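Local coordinates for protein SVS_variant_AS1 (Streptomyces sp. CWA1, PDB 6TJA) that probably cyclises geranylgeranyl diphosphate to the diterpene spiroviolene with release of diphosphate, as an engineered ancestral form of a class I terpene cyclase, at residues V33-R38 and V127-D132; A61-T66 and P190-L195; E218-V223 and H300-N305. All coordinates share one frame; numbering follows the deposited sequence.

In the fold
The chain first lays down helix 25-38 (one side of contact 1), then the loop 61-66 (one side of contact 2), before helix 126-140 returns to 33-38 and closes contact 1. Contact 2 closes later, when 190-195 reaches back to 61-66, so these two loops cross. Contact 3 follows in series, joining helix 211-231 to the late helix 289-309. Contact 1 lies toward the periphery, its centre about 19 Å from that of contact 2 and about 26 Å from that of contact 3. Contacts 2 and 3 touch: Phe63 packs against Gly301 and Phe192 against Ile221, which ties the loop 61-66, the short helix 188-192 and two long helices into one interior.

Contact 1: V33-R38 and V127-D132; sequences VEWIRR and VPALQD
Trp35 reaches from the N-terminal helix 25-38 to Ala129 and Asp132 on helix 126-140, joining two outer helices of the all-helical class I terpene synthase fold. Ala129 comes first. Its methyl CB lies 4.0 Å from Trp35 CH2, so the six-membered end of the indole meets only a methyl group, which lets the ring lie close to the helix. The carbonyl of the same residue also borders the indole: Ala129 O sits near the ring plane, 3.7 Å from Trp35 CZ2. The indole itself also packs on Leu78 of helix 70-91 and on Met41. Leu130, next in sequence, points to the other side, where it packs on Val110 and Leu114 of helix 100-115.

Asp132 provides the polar half of the contact, one turn of helix bringing its carboxylate onto the same face as Ala129. Its CG is anti to the backbone N (chi1 -176°), which extends the carboxylate across to the five-membered end of the indole. Both oxygens have cationic partners further along the same helix, OD1 in a salt bridge with Arg135 and OD2 with Arg136, so its negative charge is probably compensated and the carboxylate is probably restrained in its turning. Aspartate thus suits a place that needs an acceptor for tryptophan as well as a mate for arginine. Indole and carboxylate planes lie 27° apart. The oxygen is near the ring plane but the donor stands above the carboxylate plane, and the N-H...O angle is 152°. The bond itself, from Trp35 NE1 to Asp132 OD2, measures 2.8 Å.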
ATOM      1  N   VAL A  33     -19.199   2.435  22.081  1.00 51.55           N
ATOM      2  CA  VAL A  33     -19.200   1.459  23.127  1.00 47.89           C
ATOM      3  C   VAL A  33     -20.194   0.367  22.821  1.00 46.82           C
ATOM      4  O   VAL A  33     -19.907  -0.765  23.058  1.00 43.35           O
ATOM      5  CB  VAL A  33     -19.491   2.085  24.478  1.00 49.26           C
ATOM      6  CG1 VAL A  33     -19.714   1.012  25.505  1.00 47.97           C
ATOM      7  CG2 VAL A  33     -18.346   2.968  24.890  1.00 47.99           C
ATOM      8  N   GLU A  34     -21.345   0.691  22.268  1.00 46.41           N
ATOM      9  CA  GLU A  34     -22.266  -0.373  21.946  1.00 49.42           C
ATOM     10  C   GLU A  34     -21.800  -1.208  20.781  1.00 45.31           C
ATOM     11  O   GLU A  34     -21.916  -2.388  20.818  1.00 49.23           O
ATOM     12  CB  GLU A  34     -23.762   0.006  21.893  1.00 55.85           C
ATOM     13  CG  GLU A  34     -24.192   1.254  21.168  1.00 70.48           C
ATOM     14  CD  GLU A  34     -25.413   1.964  21.785  1.00 81.66           C
ATOM     15  OE1 GLU A  34     -25.711   1.799  22.986  1.00 73.12           O
ATOM     16  OE2 GLU A  34     -26.075   2.728  21.071  1.00 84.88           O
ATOM     17  N   TRP A  35     -21.259  -0.587  19.756  1.00 44.23           N
ATOM     18  CA  TRP A  35     -20.698  -1.328  18.584  1.00 40.07           C
ATOM     19  C   TRP A  35     -19.637  -2.327  19.050  1.00 41.76           C
ATOM     20  O   TRP A  35     -19.631  -3.467  18.520  1.00 40.45           O
ATOM     21  CB  TRP A  35     -20.095  -0.382  17.549  1.00 38.06           C
ATOM     22  CG  TRP A  35     -19.414  -1.044  16.394  1.00 34.08           C
ATOM     23  CD1 TRP A  35     -19.967  -1.361  15.188  1.00 33.33           C
ATOM     24  CD2 TRP A  35     -18.031  -1.426  16.318  1.00 31.32           C
ATOM     25  NE1 TRP A  35     -19.017  -1.910  14.368  1.00 35.22           N
ATOM     26  CE2 TRP A  35     -17.822  -1.963  15.034  1.00 32.79           C
ATOM     27  CE3 TRP A  35     -16.941  -1.314  17.180  1.00 33.53           C
ATOM     28  CZ2 TRP A  35     -16.577  -2.420  14.610  1.00 35.47           C
ATOM     29  CZ3 TRP A  35     -15.703  -1.743  16.758  1.00 34.89           C
ATOM     30  CH2 TRP A  35     -15.526  -2.299  15.491  1.00 34.44           C
ATOM     31  N   ILE A  36     -18.761  -1.882  19.956  1.00 38.73           N
ATOM     32  CA  ILE A  36     -17.615  -2.669  20.491  1.00 45.59           C
ATOM     33  C   ILE A  36     -18.159  -3.950  21.124  1.00 48.78           C
ATOM     34  O   ILE A  36     -17.606  -5.011  20.805  1.00 48.55           O
ATOM     35  CB  ILE A  36     -16.762  -1.855  21.489  1.00 43.14           C
ATOM     36  CG1 ILE A  36     -16.006  -0.721  20.799  1.00 45.67           C
ATOM     37  CG2 ILE A  36     -15.802  -2.753  22.245  1.00 44.22           C
ATOM     38  CD1 ILE A  36     -15.297   0.214  21.760  1.00 44.41           C
ATOM     39  N   ARG A  37     -19.187  -3.844  21.979  1.00 53.34           N
ATOM     40  CA  ARG A  37     -19.825  -4.987  22.698  1.00 58.12           C
ATOM     41  C   ARG A  37     -20.416  -5.981  21.681  1.00 56.57           C
ATOM     42  O   ARG A  37     -20.247  -7.196  21.885  1.00 58.88           O
ATOM     43  CB  ARG A  37     -20.854  -4.467  23.712  1.00 64.97           C
ATOM     44  CG  ARG A  37     -20.226  -3.563  24.768  1.00 68.24           C
ATOM     45  CD  ARG A  37     -20.997  -3.308  26.056  1.00 67.06           C
ATOM     46  NE  ARG A  37     -19.996  -3.413  27.115  1.00 70.83           N
ATOM     47  CZ  ARG A  37     -19.665  -2.481  28.008  1.00 64.75           C
ATOM     48  NH1 ARG A  37     -20.295  -1.316  28.050  1.00 52.52           N
ATOM     49  NH2 ARG A  37     -18.703  -2.755  28.886  1.00 58.99           N
ATOM     50  N   ARG A  38     -21.002  -5.496  20.586  1.00 50.59           N
ATOM     51  CA  ARG A  38     -21.635  -6.341  19.543  1.00 55.57           C
ATOM     52  C   ARG A  38     -20.625  -6.809  18.482  1.00 54.00           C
ATOM     53  O   ARG A  38     -20.997  -7.670  17.674  1.00 52.96           O
ATOM     54  CB  ARG A  38     -22.763  -5.549  18.877  1.00 67.41           C
ATOM     55  CG  ARG A  38     -23.973  -5.347  19.778  1.00 83.04           C
ATOM     56  CD  ARG A  38     -24.881  -4.210  19.331  1.00 92.26           C
ATOM     57  NE  ARG A  38     -26.043  -4.076  20.205  1.00 97.57           N
ATOM     58  CZ  ARG A  38     -26.036  -3.598  21.455  1.00101.71           C
ATOM     59  NH1 ARG A  38     -24.922  -3.177  22.039  1.00 96.87           N
ATOM     60  NH2 ARG A  38     -27.172  -3.544  22.126  1.00105.67           N
ATOM     61  N   VAL A 127     -11.590  -9.580  11.655  1.00 29.64           N
ATOM     62  CA  VAL A 127     -11.906  -9.354  10.214  1.00 31.10           C
ATOM     63  C   VAL A 127     -13.343  -8.856  10.060  1.00 32.36           C
ATOM     64  O   VAL A 127     -13.526  -7.826   9.418  1.00 32.15           O
ATOM     65  CB  VAL A 127     -11.561 -10.560   9.322  1.00 31.88           C
ATOM     66  CG1 VAL A 127     -12.375 -10.597   8.037  1.00 33.19           C
ATOM     67  CG2 VAL A 127     -10.072 -10.577   9.030  1.00 32.99           C
ATOM     68  N   PRO A 128     -14.395  -9.511  10.608  1.00 32.75           N
ATOM     69  CA  PRO A 128     -15.767  -9.031  10.424  1.00 36.09           C
ATOM     70  C   PRO A 128     -15.956  -7.589  10.934  1.00 33.82           C
ATOM     71  O   PRO A 128     -16.569  -6.803  10.240  1.00 33.57           O
ATOM     72  CB  PRO A 128     -16.652 -10.025  11.219  1.00 36.89           C
ATOM     73  CG  PRO A 128     -15.773 -11.276  11.322  1.00 36.83           C
ATOM     74  CD  PRO A 128     -14.349 -10.759  11.391  1.00 35.87           C
ATOM     75  N   ALA A 129     -15.367  -7.256  12.080  1.00 31.70           N
ATOM     76  CA  ALA A 129     -15.334  -5.880  12.632  1.00 33.85           C
ATOM     77  C   ALA A 129     -14.774  -4.876  11.598  1.00 35.16           C
ATOM     78  O   ALA A 129     -15.433  -3.820  11.368  1.00 31.38           O
ATOM     79  CB  ALA A 129     -14.538  -5.883  13.915  1.00 34.13           C
ATOM     80  N   LEU A 130     -13.610  -5.180  10.999  1.00 30.46           N
ATOM     81  CA  LEU A 130     -12.976  -4.309   9.978  1.00 27.91           C
ATOM     82  C   LEU A 130     -13.925  -4.177   8.798  1.00 26.78           C
ATOM     83  O   LEU A 130     -13.991  -3.088   8.218  1.00 28.26           O
ATOM     84  CB  LEU A 130     -11.618  -4.868   9.518  1.00 26.81           C
ATOM     85  CG  LEU A 130     -10.865  -3.974   8.533  1.00 26.87           C
ATOM     86  CD1 LEU A 130     -10.602  -2.597   9.149  1.00 28.20           C
ATOM     87  CD2 LEU A 130      -9.556  -4.586   8.072  1.00 27.40           C
ATOM     88  N   GLN A 131     -14.606  -5.257   8.423  1.00 28.86           N
ATOM     89  CA  GLN A 131     -15.467  -5.264   7.210  1.00 29.15           C
ATOM     90  C   GLN A 131     -16.692  -4.369   7.435  1.00 28.31           C
ATOM     91  O   GLN A 131     -17.182  -3.788   6.436  1.00 30.84           O
ATOM     92  CB  GLN A 131     -15.844  -6.690   6.823  1.00 29.51           C
ATOM     93  CG  GLN A 131     -14.702  -7.432   6.143  1.00 31.27           C
ATOM     94  CD  GLN A 131     -15.150  -8.769   5.616  1.00 29.99           C
ATOM     95  OE1 GLN A 131     -15.711  -9.559   6.356  1.00 38.19           O
ATOM     96  NE2 GLN A 131     -14.890  -9.027   4.342  1.00 28.96           N
ATOM     97  N   ASP A 132     -17.175  -4.296   8.674  1.00 29.01           N
ATOM     98  CA  ASP A 132     -18.312  -3.438   9.078  1.00 32.36           C
ATOM     99  C   ASP A 132     -17.873  -1.975   8.959  1.00 32.40           C
ATOM    100  O   ASP A 132     -18.581  -1.179   8.323  1.00 30.31           O
ATOM    101  CB  ASP A 132     -18.747  -3.724  10.517  1.00 35.89           C
ATOM    102  CG  ASP A 132     -19.979  -2.919  10.908  1.00 36.89           C
ATOM    103  OD1 ASP A 132     -21.074  -3.176  10.344  1.00 37.12           O
ATOM    104  OD2 ASP A 132     -19.820  -2.002  11.701  1.00 39.71           O
TER

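Contact 2: A61-T66 and P190-L195; sequences ARFAPT and PTFAML
The side chains of Phe63 and Phe192 cross at about a right angle, and Phe63 CE2 lies over one face of the Phe192 ring, displaced toward the rim. Between the two rings the nearest atoms are Phe63 CE2 and Phe192 CE1, 3.6 Å apart. The centroids are separated by 5.2 Å and the planes inclined at 46°, an oblique pairing. The contact joins the loop between helices 56-61 and 70-91 to the 188-192 region inside the all-helical class I terpene synthase fold. A chi1 of -82° sets CG of Phe63 beside its backbone N and carries the ring toward Thr191 and Phe192.

Thr191 meets the same corner of the ring with its methyl group, CG2 being 3.7 Å from Phe63 CE2. Its OG1 is hydrogen-bonded to Gly187 O one helical turn back; a threonine can therefore offer carbon to the aromatic neighbour and keep its buried oxygen satisfied. Leu195 is the last residue of a type I beta turn from Phe192, closed by the hydrogen bond from Leu195 N to Phe192 O. The two branches of this leucine divide the work: CD1 lies at the edge of the Phe192 ring, while CD2 lies at the edge of the Phe63 ring, near its plane, and comes 3.3 Å from Phe63 O.

Rings of Phe59 and Phe60 also meet Phe63, and Leu298 of helix 289-309 touches Phe192. No hydrogen bond joins the two segments, so the loop is probably held here mainly by dispersion and by burial of carbon surface, with one leucine methyl also resting on the Phe63 carbonyl.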
ATOM      1  N   ALA A  61     -12.412  12.498  17.835  1.00 24.55           N
ATOM      2  CA  ALA A  61     -13.260  13.702  17.977  1.00 26.17           C
ATOM      3  C   ALA A  61     -12.385  14.963  18.026  1.00 25.64           C
ATOM      4  O   ALA A  61     -12.888  16.080  17.756  1.00 26.33           O
ATOM      5  CB  ALA A  61     -14.132  13.553  19.213  1.00 25.53           C
ATOM      6  N   ARG A  62     -11.120  14.800  18.404  1.00 26.09           N
ATOM      7  CA  ARG A  62     -10.082  15.859  18.371  1.00 27.27           C
ATOM      8  C   ARG A  62      -9.467  16.031  16.973  1.00 28.44           C
ATOM      9  O   ARG A  62      -8.926  17.124  16.705  1.00 30.02           O
ATOM     10  CB  ARG A  62      -9.004  15.552  19.401  1.00 28.56           C
ATOM     11  CG  ARG A  62      -9.541  15.516  20.825  1.00 28.33           C
ATOM     12  CD  ARG A  62      -8.426  14.980  21.710  1.00 33.05           C
ATOM     13  NE  ARG A  62      -8.830  14.853  23.093  1.00 32.78           N
ATOM     14  CZ  ARG A  62      -8.861  15.854  23.955  1.00 34.41           C
ATOM     15  NH1 ARG A  62      -8.472  17.062  23.587  1.00 41.10           N
ATOM     16  NH2 ARG A  62      -9.268  15.643  25.190  1.00 37.15           N
ATOM     17  N   PHE A  63      -9.559  15.037  16.119  1.00 27.91           N
ATOM     18  CA  PHE A  63      -9.034  15.125  14.771  1.00 27.13           C
ATOM     19  C   PHE A  63     -10.024  15.807  13.849  1.00 27.45           C
ATOM     20  O   PHE A  63      -9.646  16.522  12.998  1.00 30.45           O
ATOM     21  CB  PHE A  63      -8.727  13.737  14.225  1.00 27.12           C
ATOM     22  CG  PHE A  63      -7.423  13.192  14.660  1.00 25.76           C
ATOM     23  CD1 PHE A  63      -7.129  13.070  15.986  1.00 26.73           C
ATOM     24  CD2 PHE A  63      -6.485  12.823  13.740  1.00 27.69           C
ATOM     25  CE1 PHE A  63      -5.929  12.584  16.395  1.00 27.82           C
ATOM     26  CE2 PHE A  63      -5.275  12.336  14.137  1.00 27.56           C
ATOM     27  CZ  PHE A  63      -5.000  12.208  15.465  1.00 29.15           C
ATOM     28  N   ALA A  64     -11.305  15.588  14.079  1.00 27.38           N
ATOM     29  CA  ALA A  64     -12.357  16.144  13.256  1.00 25.51           C
ATOM     30  C   ALA A  64     -13.428  16.772  14.138  1.00 25.53           C
ATOM     31  O   ALA A  64     -14.528  16.305  14.216  1.00 23.53           O
ATOM     32  CB  ALA A  64     -12.934  15.054  12.396  1.00 25.95           C
ATOM     33  N   PRO A  65     -13.083  17.854  14.795  1.00 25.20           N
ATOM     34  CA  PRO A  65     -14.014  18.429  15.744  1.00 25.60           C
ATOM     35  C   PRO A  65     -15.226  19.185  15.200  1.00 27.12           C
ATOM     36  O   PRO A  65     -15.980  19.593  15.996  1.00 25.17           O
ATOM     37  CB  PRO A  65     -13.126  19.297  16.613  1.00 23.99           C
ATOM     38  CG  PRO A  65     -12.014  19.684  15.736  1.00 26.54           C
ATOM     39  CD  PRO A  65     -11.842  18.626  14.702  1.00 28.27           C
ATOM     40  N   THR A  66     -15.381  19.377  13.899  1.00 23.99           N
ATOM     41  CA  THR A  66     -16.573  20.060  13.336  1.00 27.51           C
ATOM     42  C   THR A  66     -17.261  19.157  12.313  1.00 28.91           C
ATOM     43  O   THR A  66     -18.121  19.661  11.585  1.00 31.44           O
ATOM     44  CB  THR A  66     -16.198  21.435  12.790  1.00 27.81           C
ATOM     45  OG1 THR A  66     -15.401  21.232  11.625  1.00 30.99           O
ATOM     46  CG2 THR A  66     -15.444  22.255  13.810  1.00 25.45           C
ATOM     47  N   PRO A 190      -3.295   5.544   8.038  1.00 24.82           N
ATOM     48  CA  PRO A 190      -4.737   5.312   7.982  1.00 23.42           C
ATOM     49  C   PRO A 190      -5.532   6.188   8.962  1.00 23.80           C
ATOM     50  O   PRO A 190      -6.663   6.445   8.663  1.00 25.85           O
ATOM     51  CB  PRO A 190      -4.807   3.812   8.283  1.00 22.36           C
ATOM     52  CG  PRO A 190      -3.650   3.578   9.206  1.00 23.63           C
ATOM     53  CD  PRO A 190      -2.563   4.379   8.556  1.00 24.56           C
ATOM     54  N   THR A 191      -4.942   6.629  10.082  1.00 23.20           N
ATOM     55  CA  THR A 191      -5.587   7.587  11.017  1.00 25.28           C
ATOM     56  C   THR A 191      -5.876   8.923  10.295  1.00 26.32           C
ATOM     57  O   THR A 191      -7.042   9.412  10.317  1.00 27.17           O
ATOM     58  CB  THR A 191      -4.765   7.799  12.298  1.00 23.99           C
ATOM     59  OG1 THR A 191      -4.601   6.539  12.923  1.00 23.97           O
ATOM     60  CG2 THR A 191      -5.429   8.723  13.294  1.00 24.59           C
ATOM     61  N   PHE A 192      -4.857   9.501   9.670  1.00 25.96           N
ATOM     62  CA  PHE A 192      -4.922  10.816   8.999  1.00 26.25           C
ATOM     63  C   PHE A 192      -5.758  10.697   7.716  1.00 26.82           C
ATOM     64  O   PHE A 192      -6.468  11.673   7.342  1.00 24.15           O
ATOM     65  CB  PHE A 192      -3.499  11.363   8.859  1.00 27.84           C
ATOM     66  CG  PHE A 192      -2.984  11.991  10.131  1.00 26.37           C
ATOM     67  CD1 PHE A 192      -3.485  13.201  10.574  1.00 28.98           C
ATOM     68  CD2 PHE A 192      -2.063  11.355  10.931  1.00 30.87           C
ATOM     69  CE1 PHE A 192      -3.029  13.794  11.742  1.00 27.69           C
ATOM     70  CE2 PHE A 192      -1.607  11.941  12.106  1.00 31.42           C
ATOM     71  CZ  PHE A 192      -2.082  13.166  12.501  1.00 29.41           C
ATOM     72  N   ALA A 193      -5.742   9.527   7.077  1.00 25.96           N
ATOM     73  CA  ALA A 193      -6.475   9.295   5.807  1.00 28.34           C
ATOM     74  C   ALA A 193      -7.981   9.207   6.094  1.00 27.45           C
ATOM     75  O   ALA A 193      -8.719   9.172   5.131  1.00 29.86           O
ATOM     76  CB  ALA A 193      -5.990   8.032   5.101  1.00 27.83           C
ATOM     77  N   MET A 194      -8.417   9.123   7.357  1.00 26.50           N
ATOM     78  CA  MET A 194      -9.862   9.161   7.723  1.00 26.70           C
ATOM     79  C   MET A 194     -10.379  10.596   7.929  1.00 25.91           C
ATOM     80  O   MET A 194     -11.589  10.730   8.109  1.00 28.18           O
ATOM     81  CB  MET A 194     -10.129   8.393   9.012  1.00 27.39           C
ATOM     82  CG  MET A 194      -9.811   6.936   8.920  1.00 27.56           C
ATOM     83  SD  MET A 194     -10.514   6.144  10.340  1.00 26.23           S
ATOM     84  CE  MET A 194      -9.475   6.715  11.679  1.00 24.36           C
ATOM     85  N   LEU A 195      -9.559  11.630   7.885  1.00 25.73           N
ATOM     86  CA  LEU A 195     -10.022  13.003   8.059  1.00 24.15           C
ATOM     87  C   LEU A 195     -11.106  13.403   7.065  1.00 27.57           C
ATOM     88  O   LEU A 195     -12.116  13.880   7.431  1.00 28.60           O
ATOM     89  CB  LEU A 195      -8.874  13.996   8.021  1.00 22.33           C
ATOM     90  CG  LEU A 195      -7.928  14.155   9.199  1.00 21.88           C
ATOM     91  CD1 LEU A 195      -6.663  14.932   8.914  1.00 20.10           C
ATOM     92  CD2 LEU A 195      -8.608  14.676  10.442  1.00 23.45           C
TER

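Contact 3: E218-V223 and H300-N305; sequences EMAIMV and HGIRGN
Two long helices of the class I terpene synthase bundle, 211-231 and 289-309, come together here, and Ile302 on the second fills the space between them. The backbones are closest at Ala220 and Ile302, whose CA atoms are 6.0 Å apart. Such nearness suits alanine: its single methyl lets CD1 of Ile302 come within 3.7 Å of Ala220 CA and 3.8 Å of Ala220 CB, so the isoleucine lies directly on the helix backbone.

The two arms of Ile302 take different partners. CG1 stands beside the backbone N (chi1 -66°) and, with chi2 extended at 168°, carries CD1 to Ala220. CG2, anti to the backbone N, meets Val223 one turn further along the opposing helix, where its distance to Val223 CG1 is 3.8 Å. Branching at CB is what allows one short side chain to fit against both residues, and the equally branched valine returns a methyl without needing much length. An alanine in place of Ile302 would probably open a gap between the helices, leaving Ala220 CB and Val223 CG1 without the methyls that now cover them.

Neighbouring positions link the pair to the rest of the molecule. Ile221 packs on Phe192 of helix 188-192, and Glu218 forms a salt bridge with Arg112 of the second subunit. Further along helix 211-231, Asn228, in a weak hydrogen bond with Asn305, begins a sequence resembling the NSE magnesium-binding motif of this family. Across the contact the side chains meet through carbon, with no hydrogen bond, so the local spacing of the helices probably depends in part on the size and shape of Ala220, Val223 and Ile302.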
ATOM      1  N   GLU A 218       3.185  13.410   6.066  1.00 24.26           N
ATOM      2  CA  GLU A 218       4.267  12.600   6.665  1.00 22.73           C
ATOM      3  C   GLU A 218       4.746  13.282   7.954  1.00 22.40           C
ATOM      4  O   GLU A 218       4.909  12.587   8.956  1.00 20.31           O
ATOM      5  CB  GLU A 218       5.342  12.363   5.619  1.00 23.82           C
ATOM      6  CG  GLU A 218       4.959  11.315   4.591  1.00 22.40           C
ATOM      7  CD  GLU A 218       6.152  10.660   3.924  1.00 24.27           C
ATOM      8  OE1 GLU A 218       7.276  11.188   4.106  1.00 26.18           O
ATOM      9  OE2 GLU A 218       5.971   9.628   3.219  1.00 23.30           O
ATOM     10  N   MET A 219       4.875  14.607   7.960  1.00 22.70           N
ATOM     11  CA  MET A 219       5.431  15.321   9.125  1.00 24.35           C
ATOM     12  C   MET A 219       4.436  15.201  10.265  1.00 24.56           C
ATOM     13  O   MET A 219       4.867  14.928  11.426  1.00 24.92           O
ATOM     14  CB  MET A 219       5.744  16.780   8.787  1.00 24.11           C
ATOM     15  CG  MET A 219       7.045  16.842   8.004  1.00 24.89           C
ATOM     16  SD  MET A 219       7.827  18.420   7.821  1.00 24.95           S
ATOM     17  CE  MET A 219       6.929  19.024   6.388  1.00 24.09           C
ATOM     18  N   ALA A 220       3.156  15.377   9.957  1.00 22.47           N
ATOM     19  CA  ALA A 220       2.101  15.259  10.973  1.00 22.16           C
ATOM     20  C   ALA A 220       2.211  13.870  11.591  1.00 23.06           C
ATOM     21  O   ALA A 220       2.132  13.747  12.835  1.00 22.48           O
ATOM     22  CB  ALA A 220       0.757  15.513  10.360  1.00 23.78           C
ATOM     23  N   ILE A 221       2.372  12.851  10.737  1.00 25.27           N
ATOM     24  CA  ILE A 221       2.414  11.419  11.143  1.00 23.58           C
ATOM     25  C   ILE A 221       3.653  11.178  12.002  1.00 21.98           C
ATOM     26  O   ILE A 221       3.521  10.514  13.026  1.00 21.51           O
ATOM     27  CB  ILE A 221       2.339  10.505   9.914  1.00 24.80           C
ATOM     28  CG1 ILE A 221       0.939  10.553   9.317  1.00 25.38           C
ATOM     29  CG2 ILE A 221       2.746   9.071  10.228  1.00 24.03           C
ATOM     30  CD1 ILE A 221       0.861   9.895   7.960  1.00 26.18           C
ATOM     31  N   MET A 222       4.791  11.749  11.627  1.00 24.52           N
ATOM     32  CA  MET A 222       6.090  11.518  12.286  1.00 23.58           C
ATOM     33  C   MET A 222       6.069  12.176  13.661  1.00 25.07           C
ATOM     34  O   MET A 222       6.577  11.570  14.595  1.00 27.59           O
ATOM     35  CB  MET A 222       7.246  12.062  11.450  1.00 26.53           C
ATOM     36  CG  MET A 222       8.625  11.576  11.935  1.00 28.97           C
ATOM     37  SD  MET A 222       8.883   9.783  11.689  1.00 32.07           S
ATOM     38  CE  MET A 222       9.539   9.864  10.038  1.00 37.64           C
ATOM     39  N   VAL A 223       5.457  13.349  13.812  1.00 26.80           N
ATOM     40  CA  VAL A 223       5.382  14.026  15.138  1.00 25.74           C
ATOM     41  C   VAL A 223       4.471  13.198  16.046  1.00 26.93           C
ATOM     42  O   VAL A 223       4.886  12.936  17.194  1.00 26.23           O
ATOM     43  CB  VAL A 223       4.911  15.482  15.046  1.00 25.59           C
ATOM     44  CG1 VAL A 223       4.705  16.070  16.440  1.00 25.62           C
ATOM     45  CG2 VAL A 223       5.874  16.330  14.224  1.00 24.94           C
ATOM     46  N   HIS A 300      -5.010  19.682  14.047  1.00 26.66           N
ATOM     47  CA  HIS A 300      -5.906  19.185  15.127  1.00 27.38           C
ATOM     48  C   HIS A 300      -5.436  17.804  15.578  1.00 27.27           C
ATOM     49  O   HIS A 300      -5.491  17.537  16.780  1.00 27.22           O
ATOM     50  CB  HIS A 300      -7.377  19.117  14.652  1.00 28.48           C
ATOM     51  CG  HIS A 300      -8.102  20.412  14.729  1.00 27.09           C
ATOM     52  ND1 HIS A 300      -7.999  21.237  15.831  1.00 31.79           N
ATOM     53  CD2 HIS A 300      -8.979  21.004  13.891  1.00 27.39           C
ATOM     54  CE1 HIS A 300      -8.792  22.284  15.683  1.00 29.33           C
ATOM     55  NE2 HIS A 300      -9.379  22.179  14.488  1.00 27.43           N
ATOM     56  N   GLY A 301      -5.069  16.949  14.616  1.00 27.10           N
ATOM     57  CA  GLY A 301      -4.552  15.583  14.843  1.00 26.54           C
ATOM     58  C   GLY A 301      -3.267  15.589  15.658  1.00 24.88           C
ATOM     59  O   GLY A 301      -3.251  14.905  16.643  1.00 23.87           O
ATOM     60  N   ILE A 302      -2.240  16.360  15.266  1.00 26.35           N
ATOM     61  CA  ILE A 302      -0.931  16.416  15.976  1.00 26.73           C
ATOM     62  C   ILE A 302      -1.207  16.781  17.439  1.00 28.80           C
ATOM     63  O   ILE A 302      -0.805  16.031  18.324  1.00 29.30           O
ATOM     64  CB  ILE A 302       0.047  17.412  15.336  1.00 26.07           C
ATOM     65  CG1 ILE A 302       0.473  16.994  13.928  1.00 25.05           C
ATOM     66  CG2 ILE A 302       1.260  17.636  16.235  1.00 25.91           C
ATOM     67  CD1 ILE A 302       1.202  18.082  13.165  1.00 22.22           C
ATOM     68  N   ARG A 303      -1.886  17.900  17.659  1.00 30.71           N
ATOM     69  CA  ARG A 303      -2.261  18.406  19.007  1.00 29.63           C
ATOM     70  C   ARG A 303      -3.120  17.383  19.757  1.00 26.12           C
ATOM     71  O   ARG A 303      -2.827  17.096  20.933  1.00 25.93           O
ATOM     72  CB  ARG A 303      -3.052  19.712  18.881  1.00 31.58           C
ATOM     73  CG  ARG A 303      -3.454  20.332  20.215  1.00 32.48           C
ATOM     74  CD  ARG A 303      -2.339  20.368  21.250  1.00 31.36           C
ATOM     75  NE  ARG A 303      -2.917  20.965  22.429  1.00 34.59           N
ATOM     76  CZ  ARG A 303      -2.511  22.096  22.999  1.00 36.88           C
ATOM     77  NH1 ARG A 303      -1.438  22.742  22.564  1.00 41.91           N
ATOM     78  NH2 ARG A 303      -3.164  22.559  24.044  1.00 38.52           N
ATOM     79  N   GLY A 304      -4.159  16.873  19.114  1.00 26.26           N
ATOM     80  CA  GLY A 304      -5.092  15.904  19.725  1.00 27.43           C
ATOM     81  C   GLY A 304      -4.384  14.620  20.117  1.00 31.43           C
ATOM     82  O   GLY A 304      -4.613  14.108  21.245  1.00 33.25           O
ATOM     83  N   ASN A 305      -3.565  14.068  19.221  1.00 30.14           N
ATOM     84  CA  ASN A 305      -2.689  12.929  19.575  1.00 27.67           C
ATOM     85  C   ASN A 305      -1.885  13.244  20.840  1.00 28.18           C
ATOM     86  O   ASN A 305      -1.880  12.409  21.784  1.00 28.78           O
ATOM     87  CB  ASN A 305      -1.736  12.592  18.447  1.00 28.54           C
ATOM     88  CG  ASN A 305      -0.865  11.422  18.822  1.00 26.89           C
ATOM     89  OD1 ASN A 305      -1.339  10.292  18.794  1.00 25.57           O
ATOM     90  ND2 ASN A 305       0.374  11.701  19.190  1.00 25.00           N
TER